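Local coordinates for putative membrane protein (Yersinia pestis CO92, PDB 5TF3) that is of unknown function but belongs to the DUF1198 family and folds into a compact, all-helical structure, at residues A[61-65]-A[101-107]; A[52-56]-A[80-86]. All coordinates share one frame; numbering follows the deposited sequence. Where two conformers were deposited one is given.

Contact 1: A[61-65]-A[101-107]; sequences YHTFI and FAELDLD
Tyr61 and Phe101 pair across one end of this contact and Ile65 and Leu106 across the other, with CA atoms 8.8 Å and 8.2 Å apart. The last turn of helix 48-65, widened to a pi-type turn at 61-65, thus lies against a loop that contains a short 3-10 turn at 102-104. Ile65 is central. Its CG1 stands beside the backbone N (chi1 -63°) and the chain runs on extended, which carries CD1 over one face of the Phe101 ring. CD1 sits 3.8 Å from the ring centroid of Phe101, displaced toward the rim at CD2, in a CH-pi contact. The same methyl meets Leu106 CD1 at 3.8 Å. The other branch, Ile65 CG2, touches Leu104 CD1 at 4.0 Å. The Tyr61 and Phe101 rings are near parallel, at 26°, but slid so far apart that they barely overlap; Tyr61 CD1 lies 3.9 Å from Phe101 CE1. The Tyr61 hydroxyl is hydrogen-bonded to Glu30. Phe64 adds a looser touch, CE2 to Leu106 CD2 at 4.3 Å, and its ring also meets Phe114. Asp107 caps the next helix through OD1, bonded to the N of Glu110. This is apolar helix-to-loop packing, in which the connection between helices 91-100 and 108-122 closes over the end of helix 48-65 in an all-helical fold.

Contact 2: A[52-56]-A[80-86]; sequences RKAAY and LIRAQIS
Arg52 lies across from Ile85, and Ala55 across from Leu80, with CA atoms 7.3 Å and 7.5 Å apart. Helix 48-65 here meets the last turn of helix 70-82 and the loop that follows it.

The apolar contacts centre on Ile85 and Leu80. Ala55 CB is 3.6 Å from Ile85 CD1 and also touches Leu80 CD2. The other methyl of Leu80, CD1, reaches Tyr56 CE1 at 4.0 Å, the two side chains crossing at about a right angle. Tyr56 and Ile85 lie alongside, running in opposite senses. The CG2 branch of Ile85 meets the phenol end, 3.5 Å from Tyr56 CZ, while the tip of its other branch is the CD1 that meets Ala55.

The firm polar link is Tyr56 OH, which donates to Ser86 O at 2.6 Å. It approaches one lone pair of that oxygen within the carbonyl plane, at an angle of 131° to the C=O. This bond holds the buried phenol end against the loop. Arg52 was modelled in two conformers, so its contacts are less certain. In one of them the chain bends at chi3 (93°) and one face of the guanidinium lies over Ile85 CG1. NH2 then reaches Gln84 O in the guanidinium plane, but the N-H...O angle of 125° makes this bond weak.

A water adds a bridge in the same conformer. It accepts from Arg52 NH2 at 2.6 Å and from Ser86 N at 2.9 Å.

Helix 70-82 ends in a Schellman motif, with Gln84 as the C-prime residue at positive phi: Ile85 N bonds to Leu80 O and Gln84 N to Ile81 O. Helix 2-17 covers the contact through Leu16 on Ile85 and Leu17 on Ala55, while His93 of helix 91-100 stacks on the Tyr56 ring.

Overall arrangement
Both contacts use helix 48-65, contact 2 its N-terminal half and contact 1 its C-terminal end. Their centres are 19 Å apart, on opposite sides of the centre of the chain, and they do not touch. Each is partly buried, but contact 2 lies nearer that centre, about 8 Å against 11 Å, and has more buried residues. In both, the helix meets a loop: the one before helix 108-122 in contact 1, the one after helix 70-82 in contact 2. Contact 2 also takes in the last turn of helix 70-82. The chemistry differs. Contact 1 relies on methyl groups and aromatic rings, whereas contact 2 adds a firm hydrogen bond to a loop carbonyl and a less certain water bridge.

Contact 1: A[61-65]-A[101-107]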
loop_
_atom_site.group_PDB
_atom_site.type_symbol
_atom_site.label_atom_id
_atom_site.label_comp_id
_atom_site.label_asym_id
_atom_site.label_seq_id
_atom_site.Cartn_x
_atom_site.Cartn_y
_atom_site.Cartn_z
ATOM N N TYR A 61 -4.739 -0.886 -0.787
ATOM C CA TYR A 61 -5.967 -0.708 -0.013
ATOM C C TYR A 61 -6.860 0.352 -0.637
ATOM O O TYR A 61 -8.055 0.127 -0.851
ATOM C CB TYR A 61 -5.647 -0.350 1.445
ATOM C CG TYR A 61 -6.904 -0.029 2.247
ATOM C CD1 TYR A 61 -7.736 -1.052 2.720
ATOM C CD2 TYR A 61 -7.279 1.290 2.497
ATOM C CE1 TYR A 61 -8.900 -0.764 3.431
ATOM C CE2 TYR A 61 -8.445 1.587 3.214
ATOM C CZ TYR A 61 -9.244 0.559 3.674
ATOM O OH TYR A 61 -10.391 0.857 4.374
ATOM N N HIS A 62 -6.305 1.523 -0.934
ATOM C CA HIS A 62 -7.150 2.602 -1.434
ATOM C C HIS A 62 -7.556 2.412 -2.892
ATOM O O HIS A 62 -8.540 3.022 -3.320
ATOM C CB HIS A 62 -6.456 3.953 -1.214
ATOM C CG HIS A 62 -6.428 4.344 0.227
ATOM N ND1 HIS A 62 -7.558 4.755 0.902
ATOM C CD2 HIS A 62 -5.442 4.276 1.151
ATOM C CE1 HIS A 62 -7.254 4.983 2.167
ATOM N NE2 HIS A 62 -5.978 4.692 2.347
ATOM N N THR A 63 -6.872 1.550 -3.653
ATOM C CA THR A 63 -7.293 1.332 -5.032
ATOM C C THR A 63 -8.053 0.012 -5.165
ATOM O O THR A 63 -9.286 0.021 -5.159
ATOM C CB THR A 63 -6.097 1.387 -5.988
ATOM O OG1 THR A 63 -5.141 0.370 -5.658
ATOM C CG2 THR A 63 -5.416 2.796 -5.931
ATOM N N PHE A 64 -7.351 -1.124 -5.284
ATOM C CA PHE A 64 -8.041 -2.399 -5.499
ATOM C C PHE A 64 -9.128 -2.655 -4.457
ATOM O O PHE A 64 -10.238 -3.085 -4.791
ATOM C CB PHE A 64 -7.052 -3.563 -5.484
ATOM C CG PHE A 64 -7.717 -4.917 -5.650
ATOM C CD1 PHE A 64 -8.174 -5.329 -6.897
ATOM C CD2 PHE A 64 -7.889 -5.765 -4.562
ATOM C CE1 PHE A 64 -8.782 -6.571 -7.059
ATOM C CE2 PHE A 64 -8.498 -7.017 -4.707
ATOM C CZ PHE A 64 -8.950 -7.417 -5.952
ATOM N N ILE A 65 -8.827 -2.421 -3.184
ATOM C CA ILE A 65 -9.775 -2.852 -2.162
ATOM C C ILE A 65 -10.972 -1.902 -2.080
ATOM O O ILE A 65 -12.119 -2.353 -2.047
ATOM C CB ILE A 65 -9.059 -3.025 -0.808
ATOM C CG1 ILE A 65 -8.010 -4.140 -0.937
ATOM C CG2 ILE A 65 -10.071 -3.340 0.303
ATOM C CD1 ILE A 65 -7.321 -4.574 0.364
ATOM N N PHE A 101 -4.921 -8.449 4.671
ATOM C CA PHE A 101 -6.361 -8.280 4.506
ATOM C C PHE A 101 -7.087 -9.622 4.347
ATOM O O PHE A 101 -8.153 -9.692 3.731
ATOM C CB PHE A 101 -6.640 -7.347 3.327
ATOM C CG PHE A 101 -5.949 -6.013 3.448
ATOM C CD1 PHE A 101 -6.344 -5.100 4.419
ATOM C CD2 PHE A 101 -4.884 -5.684 2.620
ATOM C CE1 PHE A 101 -5.705 -3.874 4.551
ATOM C CE2 PHE A 101 -4.240 -4.467 2.739
ATOM C CZ PHE A 101 -4.650 -3.556 3.704
ATOM N N ALA A 102 -6.541 -10.681 4.944
ATOM C CA ALA A 102 -7.098 -12.026 4.764
ATOM C C ALA A 102 -8.564 -12.100 5.181
ATOM O O ALA A 102 -9.367 -12.775 4.527
ATOM C CB ALA A 102 -6.269 -13.036 5.548
ATOM N N GLU A 103 -8.938 -11.402 6.254
ATOM C CA GLU A 103 -10.317 -11.441 6.734
ATOM C C GLU A 103 -11.313 -10.850 5.742
ATOM O O GLU A 103 -12.517 -11.108 5.863
ATOM C CB GLU A 103 -10.422 -10.706 8.070
ATOM C CG GLU A 103 -9.635 -11.362 9.193
ATOM C CD GLU A 103 -9.869 -10.682 10.537
ATOM O OE1 GLU A 103 -10.350 -9.523 10.538
ATOM O OE2 GLU A 103 -9.577 -11.310 11.585
ATOM N N LEU A 104 -10.844 -10.050 4.780
ATOM C CA LEU A 104 -11.697 -9.500 3.733
ATOM C C LEU A 104 -12.002 -10.503 2.634
ATOM O O LEU A 104 -12.872 -10.227 1.802
ATOM C CB LEU A 104 -11.043 -8.266 3.105
ATOM C CG LEU A 104 -10.710 -7.155 4.090
ATOM C CD1 LEU A 104 -10.218 -5.909 3.350
ATOM C CD2 LEU A 104 -11.946 -6.849 4.884
ATOM N N ASP A 105 -11.286 -11.629 2.591
ATOM C CA ASP A 105 -11.560 -12.705 1.635
ATOM C C ASP A 105 -11.330 -12.225 0.201
ATOM O O ASP A 105 -12.171 -12.405 -0.680
ATOM C CB ASP A 105 -12.984 -13.242 1.815
ATOM C CG ASP A 105 -13.054 -14.757 1.782
ATOM O OD1 ASP A 105 -12.398 -15.373 0.913
ATOM O OD2 ASP A 105 -13.772 -15.329 2.632
ATOM N N LEU A 106 -10.180 -11.592 -0.022
ATOM C CA LEU A 106 -9.899 -10.995 -1.318
ATOM C C LEU A 106 -9.757 -12.062 -2.399
ATOM O O LEU A 106 -9.311 -13.185 -2.152
ATOM C CB LEU A 106 -8.624 -10.155 -1.264
ATOM C CG LEU A 106 -8.601 -8.961 -0.312
ATOM C CD1 LEU A 106 -7.228 -8.319 -0.362
ATOM C CD2 LEU A 106 -9.694 -7.958 -0.654
ATOM N N ASP A 107 -10.123 -11.692 -3.617
ATOM C CA ASP A 107 -10.054 -12.609 -4.744
ATOM C C ASP A 107 -8.647 -12.537 -5.324
ATOM O O ASP A 107 -8.271 -11.535 -5.940
ATOM C CB ASP A 107 -11.129 -12.249 -5.762
ATOM C CG ASP A 107 -11.182 -13.211 -6.921
ATOM O OD1 ASP A 107 -10.149 -13.835 -7.226
ATOM O OD2 ASP A 107 -12.263 -13.323 -7.528
#

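Contact 2: A[52-56]-A[80-86]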
loop_
_atom_site.group_PDB
_atom_site.type_symbol
_atom_site.label_atom_id
_atom_site.label_comp_id
_atom_site.label_asym_id
_atom_site.label_seq_id
_atom_site.Cartn_x
_atom_site.Cartn_y
_atom_site.Cartn_z
ATOM N N ARG A 52 8.768 1.728 3.020
ATOM C CA ARG A 52 8.410 1.874 1.613
ATOM C C ARG A 52 7.529 0.719 1.149
ATOM O O ARG A 52 6.602 0.921 0.358
ATOM C CB ARG A 52 9.675 1.989 0.760
ATOM C CG ARG A 52 10.548 3.186 1.143
ATOM C CD ARG A 52 11.881 3.216 0.396
ATOM N NE ARG A 52 11.814 4.011 -0.827
ATOM C CZ ARG A 52 11.815 3.504 -2.056
ATOM N NH1 ARG A 52 11.890 2.189 -2.231
ATOM N NH2 ARG A 52 11.752 4.313 -3.108
ATOM N N LYS A 53 7.791 -0.494 1.640
ATOM C CA LYS A 53 6.894 -1.609 1.361
ATOM C C LYS A 53 5.478 -1.304 1.836
ATOM O O LYS A 53 4.499 -1.618 1.151
ATOM C CB LYS A 53 7.421 -2.880 2.029
ATOM C CG LYS A 53 8.708 -3.415 1.421
ATOM C CD LYS A 53 8.442 -4.665 0.583
ATOM C CE LYS A 53 9.738 -5.323 0.101
ATOM N NZ LYS A 53 10.275 -4.726 -1.167
ATOM N N ALA A 54 5.355 -0.674 3.007
ATOM C CA ALA A 54 4.039 -0.337 3.535
ATOM C C ALA A 54 3.319 0.662 2.641
ATOM O O ALA A 54 2.084 0.676 2.597
ATOM C CB ALA A 54 4.177 0.210 4.954
ATOM N N ALA A 55 4.066 1.498 1.920
ATOM C CA ALA A 55 3.439 2.429 0.987
ATOM C C ALA A 55 2.650 1.683 -0.077
ATOM O O ALA A 55 1.578 2.129 -0.494
ATOM C CB ALA A 55 4.492 3.321 0.338
ATOM N N TYR A 56 3.143 0.523 -0.506
ATOM C CA TYR A 56 2.413 -0.236 -1.510
ATOM C C TYR A 56 1.142 -0.864 -0.950
ATOM O O TYR A 56 0.189 -1.085 -1.704
ATOM C CB TYR A 56 3.324 -1.309 -2.111
ATOM C CG TYR A 56 4.409 -0.727 -2.981
ATOM C CD1 TYR A 56 4.133 -0.278 -4.268
ATOM C CD2 TYR A 56 5.710 -0.622 -2.517
ATOM C CE1 TYR A 56 5.138 0.253 -5.074
ATOM C CE2 TYR A 56 6.712 -0.099 -3.308
ATOM C CZ TYR A 56 6.422 0.337 -4.583
ATOM O OH TYR A 56 7.432 0.857 -5.355
ATOM N N LEU A 80 2.593 7.856 -4.877
ATOM C CA LEU A 80 3.846 7.106 -4.856
ATOM C C LEU A 80 4.950 7.878 -5.551
ATOM O O LEU A 80 6.055 8.019 -5.017
ATOM C CB LEU A 80 3.683 5.742 -5.529
ATOM C CG LEU A 80 2.807 4.697 -4.868
ATOM C CD1 LEU A 80 2.840 3.413 -5.721
ATOM C CD2 LEU A 80 3.320 4.448 -3.473
ATOM N N ILE A 81 4.661 8.399 -6.745
ATOM C CA ILE A 81 5.688 9.074 -7.528
ATOM C C ILE A 81 6.196 10.306 -6.784
ATOM O O ILE A 81 7.407 10.563 -6.742
ATOM C CB ILE A 81 5.139 9.429 -8.924
ATOM C CG1 ILE A 81 4.971 8.157 -9.771
ATOM C CG2 ILE A 81 6.057 10.408 -9.629
ATOM C CD1 ILE A 81 4.298 8.408 -11.115
ATOM N N ARG A 82 5.288 11.069 -6.169
ATOM C CA ARG A 82 5.696 12.256 -5.423
ATOM C C ARG A 82 6.532 11.915 -4.191
ATOM O O ARG A 82 7.268 12.775 -3.696
ATOM C CB ARG A 82 4.464 13.071 -5.015
ATOM C CG ARG A 82 4.145 14.189 -5.993
ATOM C CD ARG A 82 2.952 15.045 -5.561
ATOM N NE ARG A 82 1.703 14.534 -6.113
ATOM C CZ ARG A 82 0.801 13.859 -5.414
ATOM N NH1 ARG A 82 0.991 13.625 -4.131
ATOM N NH2 ARG A 82 -0.295 13.428 -6.001
ATOM N N ALA A 83 6.433 10.691 -3.683
ATOM C CA ALA A 83 7.273 10.212 -2.592
ATOM C C ALA A 83 8.549 9.533 -3.072
ATOM O O ALA A 83 9.234 8.901 -2.257
ATOM C CB ALA A 83 6.498 9.218 -1.717
ATOM N N GLN A 84 8.853 9.600 -4.375
ATOM C CA GLN A 84 10.049 8.974 -4.945
ATOM C C GLN A 84 10.018 7.465 -4.772
ATOM O O GLN A 84 11.052 6.829 -4.561
ATOM C CB GLN A 84 11.335 9.539 -4.336
ATOM C CG GLN A 84 11.354 11.046 -4.226
ATOM C CD GLN A 84 11.409 11.712 -5.578
ATOM O OE1 GLN A 84 12.444 11.700 -6.249
ATOM N NE2 GLN A 84 10.290 12.291 -5.994
ATOM N N ILE A 85 8.822 6.895 -4.820
ATOM C CA ILE A 85 8.611 5.456 -4.745
ATOM C C ILE A 85 8.204 4.977 -6.132
ATOM O O ILE A 85 7.337 5.587 -6.770
ATOM C CB ILE A 85 7.540 5.115 -3.696
ATOM C CG1 ILE A 85 8.068 5.438 -2.299
ATOM C CG2 ILE A 85 7.146 3.657 -3.777
ATOM C CD1 ILE A 85 7.042 5.277 -1.255
ATOM N N SER A 86 8.829 3.904 -6.601
ATOM C CA SER A 86 8.515 3.393 -7.931
ATOM C C SER A 86 7.021 3.096 -8.036
ATOM O O SER A 86 6.462 2.440 -7.148
ATOM C CB SER A 86 9.306 2.125 -8.240
ATOM O OG SER A 86 8.802 1.526 -9.423
HETATM O O HOH W 1 11.012 2.781 -5.112
#